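Local atomic coordinates of 6-pyruvoyl tetrahydropterin synthase (Plasmodium falciparum, PDB entry 1Y13), a protein that belongs to the 6-pyruvoyl tetrahydropterin synthase family, forms an assembly of six chains and binds zinc and, in a pocket between subunits, biopterin. Residues 130-134 against 135-139; 39-42 against 43-46. All coordinates share one frame; numbering follows the deposited sequence.

Contact 1 of 2, residues 130-134 against 135-139; sequences IKHSS and TEEIG. With BIO (biopterin), chain E.
The carboxylate of E137 reaches back from the first turn of helix 135-150 and binds the loop before it with both oxygens. E137 OE1 takes two backbone donors: K131 N, 3.0 Å away and nearly in line with the C-O bond, though the hydrogen bond is bent (131° at the hydrogen), and H132 N, which comes from above the carboxylate plane. E137 OE2 accepts from H132 ND1 at 2.7 Å on its syn side, 30° out of that plane; imidazole and carboxylate stand almost perpendicular. With CG beside its own backbone N (chi1 -69°) and an extended chain beyond, E137 spans the distance to the loop. Three bonds thus fix the rotation of this buried carboxylate and would probably favour its ionised form.

S134 is the N-cap: its OG accepts from E137 N at 3.2 Å in a nearly straight bond, and also bonds to G67 O of a second subunit. S134 O starts the helical ladder by accepting from I138 N (2.8 Å). One residue back, S133 centres an inverse gamma turn, and a water links its carbonyl oxygen to T135 OG1.

E136 turns to the ligand, its chain bent at chi2. The carboxylate meets biopterin with E136 OE1 on N3 (3.0 Å) and E136 OE2 on N2 (2.7 Å), while E136 OE2 also receives V69 N of the second subunit.

Apolar packing lies at the other end of the loop, where I130 CD1 rests 3.9 Å from I138 CG1 and I130 CG2 touches the carbonyl oxygen of E137. I91 and P93 of strand 90-93 border this patch.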
loop_
_atom_site.group_PDB
_atom_site.type_symbol
_atom_site.label_atom_id
_atom_site.label_comp_id
_atom_site.label_asym_id
_atom_site.label_seq_id
_atom_site.Cartn_x
_atom_site.Cartn_y
_atom_site.Cartn_z
ATOM N N ILE A 130 14.797 28.576 -4.006
ATOM C CA ILE A 130 14.509 27.814 -5.222
ATOM C C ILE A 130 13.780 28.712 -6.216
ATOM O O ILE A 130 13.118 29.667 -5.809
ATOM C CB ILE A 130 13.672 26.513 -4.895
ATOM C CG1 ILE A 130 12.334 26.858 -4.227
ATOM C CG2 ILE A 130 14.481 25.558 -3.992
ATOM C CD1 ILE A 130 11.435 25.634 -3.952
ATOM N N LYS A 131 13.864 28.407 -7.509
ATOM C CA LYS A 131 13.226 29.255 -8.513
ATOM C C LYS A 131 11.759 28.908 -8.722
ATOM O O LYS A 131 10.958 29.777 -9.056
ATOM C CB LYS A 131 13.941 29.235 -9.872
ATOM C CG LYS A 131 15.426 29.461 -9.856
ATOM C CD LYS A 131 15.991 29.553 -11.286
ATOM C CE LYS A 131 15.693 30.890 -12.001
ATOM N NZ LYS A 131 16.751 31.109 -13.098
ATOM N N HIS A 132 11.418 27.632 -8.547
ATOM C CA HIS A 132 10.041 27.164 -8.653
ATOM C C HIS A 132 9.744 26.203 -7.513
ATOM O O HIS A 132 10.609 25.448 -7.096
ATOM C CB HIS A 132 9.780 26.432 -9.971
ATOM C CG HIS A 132 10.344 27.096 -11.175
ATOM N ND1 HIS A 132 11.680 27.022 -11.506
ATOM C CD2 HIS A 132 9.758 27.846 -12.137
ATOM C CE1 HIS A 132 11.893 27.699 -12.619
ATOM N NE2 HIS A 132 10.743 28.213 -13.017
ATOM N N SER A 133 8.510 26.220 -7.022
ATOM C CA SER A 133 8.092 25.256 -6.012
ATOM C C SER A 133 7.681 23.916 -6.644
ATOM O O SER A 133 6.658 23.340 -6.301
ATOM C CB SER A 133 6.972 25.811 -5.121
ATOM O OG SER A 133 5.849 26.206 -5.896
ATOM N N SER A 134 8.482 23.426 -7.576
ATOM C CA SER A 134 8.252 22.124 -8.162
ATOM C C SER A 134 8.829 21.089 -7.218
ATOM O O SER A 134 9.709 21.378 -6.405
ATOM C CB SER A 134 8.923 22.022 -9.536
ATOM O OG SER A 134 10.349 22.007 -9.422
ATOM N N THR A 135 8.338 19.872 -7.351
ATOM C CA THR A 135 8.760 18.722 -6.575
ATOM C C THR A 135 10.256 18.432 -6.768
ATOM O O THR A 135 10.957 18.164 -5.788
ATOM C CB THR A 135 7.851 17.500 -6.969
ATOM O OG1 THR A 135 6.483 17.933 -6.958
ATOM C CG2 THR A 135 7.959 16.400 -5.976
ATOM N N GLU A 136 10.730 18.505 -8.020
ATOM C CA GLU A 136 12.162 18.444 -8.347
ATOM C C GLU A 136 12.998 19.455 -7.562
ATOM O O GLU A 136 13.968 19.088 -6.939
ATOM C CB GLU A 136 12.409 18.672 -9.854
ATOM C CG GLU A 136 11.891 17.570 -10.780
ATOM C CD GLU A 136 10.506 17.884 -11.333
ATOM O OE1 GLU A 136 9.669 18.405 -10.564
ATOM O OE2 GLU A 136 10.266 17.634 -12.539
ATOM N N GLU A 137 12.626 20.734 -7.608
ATOM C CA GLU A 137 13.413 21.772 -6.929
ATOM C C GLU A 137 13.314 21.709 -5.402
ATOM O O GLU A 137 14.307 21.927 -4.706
ATOM C CB GLU A 137 13.058 23.143 -7.485
ATOM C CG GLU A 137 13.547 23.314 -8.941
ATOM C CD GLU A 137 13.454 24.749 -9.469
ATOM O OE1 GLU A 137 13.688 25.699 -8.694
ATOM O OE2 GLU A 137 13.168 24.934 -10.673
ATOM N N ILE A 138 12.116 21.394 -4.883
ATOM C CA ILE A 138 11.954 21.123 -3.453
ATOM C C ILE A 138 12.855 19.922 -3.034
ATOM O O ILE A 138 13.575 19.989 -2.042
ATOM C CB ILE A 138 10.464 20.899 -3.069
ATOM C CG1 ILE A 138 9.631 22.185 -3.304
ATOM C CG2 ILE A 138 10.340 20.456 -1.614
ATOM C CD1 ILE A 138 8.099 21.948 -3.275
ATOM N N GLY A 139 12.844 18.848 -3.813
ATOM C CA GLY A 139 13.769 17.718 -3.585
ATOM C C GLY A 139 15.249 18.065 -3.491
ATOM O O GLY A 139 15.950 17.632 -2.570
HETATM N N1 BIO E . 5.386 18.397 -12.818
HETATM N N2 BIO E . 7.549 17.545 -12.898
HETATM C C2 BIO E . 6.573 18.201 -12.211
HETATM N N3 BIO E . 6.737 18.659 -10.950
HETATM C C4A BIO E . 4.494 19.581 -10.811
HETATM C C8A BIO E . 4.370 19.060 -12.188
HETATM N N8 BIO E . 3.190 19.262 -12.834
HETATM C C7 BIO E . 2.146 19.905 -12.263
HETATM C C6 BIO E . 2.239 20.379 -10.972
HETATM N N5 BIO E . 3.409 20.210 -10.296
HETATM C C9 BIO E . 1.076 21.101 -10.321
HETATM O O9 BIO E . 1.513 22.079 -9.303
HETATM C C10 BIO E . -0.007 20.146 -9.711
HETATM O O10 BIO E . 0.245 19.908 -8.312
HETATM C C11 BIO E . -0.199 18.786 -10.405
HETATM O O HOH W 1 5.282 20.807 -5.926
#

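Contact 2 of 2, residues 39-42 against 43-46; sequences IAYN and GFRE. With BIO (biopterin), chain E.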
loop_
_atom_site.group_PDB
_atom_site.type_symbol
_atom_site.label_atom_id
_atom_site.label_comp_id
_atom_site.label_asym_id
_atom_site.label_seq_id
_atom_site.Cartn_x
_atom_site.Cartn_y
_atom_site.Cartn_z
ATOM N N ILE A 39 2.764 26.652 -8.851
ATOM C CA ILE A 39 3.830 26.789 -9.832
ATOM C C ILE A 39 3.654 28.009 -10.736
ATOM O O ILE A 39 2.560 28.331 -11.169
ATOM C CB ILE A 39 4.034 25.469 -10.586
ATOM C CG1 ILE A 39 4.945 24.579 -9.729
ATOM C CG2 ILE A 39 4.642 25.725 -11.955
ATOM C CD1 ILE A 39 4.719 23.112 -9.908
ATOM N N ALA A 40 4.752 28.729 -10.955
ATOM C CA ALA A 40 4.748 29.831 -11.894
ATOM C C ALA A 40 6.075 29.828 -12.647
ATOM O O ALA A 40 7.125 29.779 -12.030
ATOM C CB ALA A 40 4.525 31.138 -11.146
ATOM N N TYR A 41 6.012 29.811 -13.975
ATOM C CA TYR A 41 7.190 29.945 -14.831
ATOM C C TYR A 41 6.798 30.822 -16.018
ATOM O O TYR A 41 5.671 31.333 -16.047
ATOM C CB TYR A 41 7.736 28.584 -15.254
ATOM C CG TYR A 41 6.755 27.632 -15.921
ATOM C CD1 TYR A 41 6.512 27.698 -17.299
ATOM C CD2 TYR A 41 6.117 26.633 -15.185
ATOM C CE1 TYR A 41 5.639 26.823 -17.917
ATOM C CE2 TYR A 41 5.248 25.741 -15.791
ATOM C CZ TYR A 41 5.009 25.845 -17.155
ATOM O OH TYR A 41 4.147 24.962 -17.769
ATOM N N ASN A 42 7.694 31.027 -16.982
ATOM C CA ASN A 42 7.390 31.970 -18.066
ATOM C C ASN A 42 6.114 31.638 -18.838
ATOM O O ASN A 42 5.992 30.572 -19.421
ATOM C CB ASN A 42 8.563 32.142 -19.032
ATOM C CG ASN A 42 9.631 33.062 -18.482
ATOM O OD1 ASN A 42 9.387 34.257 -18.258
ATOM N ND2 ASN A 42 10.830 32.512 -18.256
ATOM N N GLY A 43 5.165 32.566 -18.818
ATOM C CA GLY A 43 3.890 32.395 -19.515
ATOM C C GLY A 43 2.897 31.430 -18.864
ATOM O O GLY A 43 1.894 31.082 -19.477
ATOM N N PHE A 44 3.160 30.985 -17.633
ATOM C CA PHE A 44 2.258 30.041 -16.947
ATOM C C PHE A 44 2.191 30.298 -15.451
ATOM O O PHE A 44 3.223 30.444 -14.789
ATOM C CB PHE A 44 2.694 28.595 -17.189
ATOM C CG PHE A 44 1.881 27.550 -16.423
ATOM C CD1 PHE A 44 2.248 27.157 -15.135
ATOM C CD2 PHE A 44 0.778 26.932 -17.012
ATOM C CE1 PHE A 44 1.519 26.172 -14.440
ATOM C CE2 PHE A 44 0.048 25.956 -16.329
ATOM C CZ PHE A 44 0.424 25.573 -15.039
ATOM N N ARG A 45 0.967 30.309 -14.932
ATOM C CA ARG A 45 0.698 30.478 -13.501
ATOM C C ARG A 45 -0.501 29.602 -13.182
ATOM O O ARG A 45 -1.476 29.664 -13.896
ATOM C CB ARG A 45 0.346 31.944 -13.203
ATOM C CG ARG A 45 0.564 32.387 -11.751
ATOM C CD ARG A 45 -0.726 32.275 -10.887
ATOM N NE ARG A 45 -1.580 33.437 -11.112
ATOM C CZ ARG A 45 -2.897 33.486 -10.919
ATOM N NH1 ARG A 45 -3.587 32.427 -10.493
ATOM N NH2 ARG A 45 -3.539 34.628 -11.165
ATOM N N GLU A 46 -0.438 28.769 -12.146
ATOM C CA GLU A 46 -1.616 27.983 -11.758
ATOM C C GLU A 46 -2.189 28.538 -10.451
ATOM O O GLU A 46 -1.525 29.312 -9.754
ATOM C CB GLU A 46 -1.288 26.483 -11.611
ATOM C CG GLU A 46 -0.408 26.176 -10.405
ATOM C CD GLU A 46 0.178 24.759 -10.385
ATOM O OE1 GLU A 46 -0.158 23.924 -11.258
ATOM O OE2 GLU A 46 0.988 24.485 -9.475
HETATM N N1 BIO E . 5.386 18.397 -12.818
HETATM N N2 BIO E . 7.549 17.545 -12.898
HETATM C C2 BIO E . 6.573 18.201 -12.211
HETATM N N3 BIO E . 6.737 18.659 -10.950
HETATM C C4A BIO E . 4.494 19.581 -10.811
HETATM C C8A BIO E . 4.370 19.060 -12.188
HETATM N N8 BIO E . 3.190 19.262 -12.834
HETATM C C7 BIO E . 2.146 19.905 -12.263
HETATM C C6 BIO E . 2.239 20.379 -10.972
HETATM N N5 BIO E . 3.409 20.210 -10.296
HETATM C C9 BIO E . 1.076 21.101 -10.321
HETATM O O9 BIO E . 1.513 22.079 -9.303
HETATM C C10 BIO E . -0.007 20.146 -9.711
HETATM O O10 BIO E . 0.245 19.908 -8.312
HETATM C C11 BIO E . -0.199 18.786 -10.405
#
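Y41 and F44 set their rings nearly parallel on one face of a tight antiparallel hairpin, the planes only 16° apart but so strongly offset that little of one ring lies over the other. What covers the tyrosine ring is F44 CB, 3.8 Å from its centroid, while Y41 OH hangs over the rim of the phenylalanine ring. The tyrosine leans across because its CG sits between the backbone N and the carbonyl carbon (chi1 54°); in F44, CG opposite the backbone N (chi1 175°) carries the ring toward I39, with F44 CE1 4.0 Å from I39 CG2, which lies at the ring edge.

Beneath the rings, a type II turn from Y41 to F44 joins the strands, with G43 at positive phi. Y41 and F44 form a hydrogen-bonded pair, F44 N to Y41 O and Y41 N to F44 O each spanning 3.0 Å. A40 and R45 follow as a non-hydrogen-bonded pair facing the other way; R45 NH2 is bonded to S116 OG.

At the open end of the hairpin, E46 N bonds to I39 O, and the E46 carboxylate folds back so that E46 OE2 accepts I39 N at 2.9 Å, on its anti side. E46 OE2 also lies 2.5 Å from biopterin O9, an unusually short approach of unsettled nature, and I39 CD1 is 3.2 Å from biopterin N5. The E46 side chain is about 4 Å from the zinc ion, and the bond from the I39 amide would help to hold its carboxylate beside metal and ligand.

How the contacts relate
Contact 2 comes first along the chain, as the hairpin of strands 21-41 and 44-45 at one border of the five-stranded antiparallel sheet; contact 1 follows much later, where the loop after strand 125-128 enters helix 135-150. Their centres are about 13 Å apart, yet they touch: the H132 ring, at CD2, packs 3.3 Å from A40 O, and S134 CA lies near I39 CD1. Both reach the same biopterin, at different ends of the molecule. The ligand is also hydrogen-bonded to I70 O and F72 N of the second subunit, so the pocket is built from distant parts of one chain and completed by another.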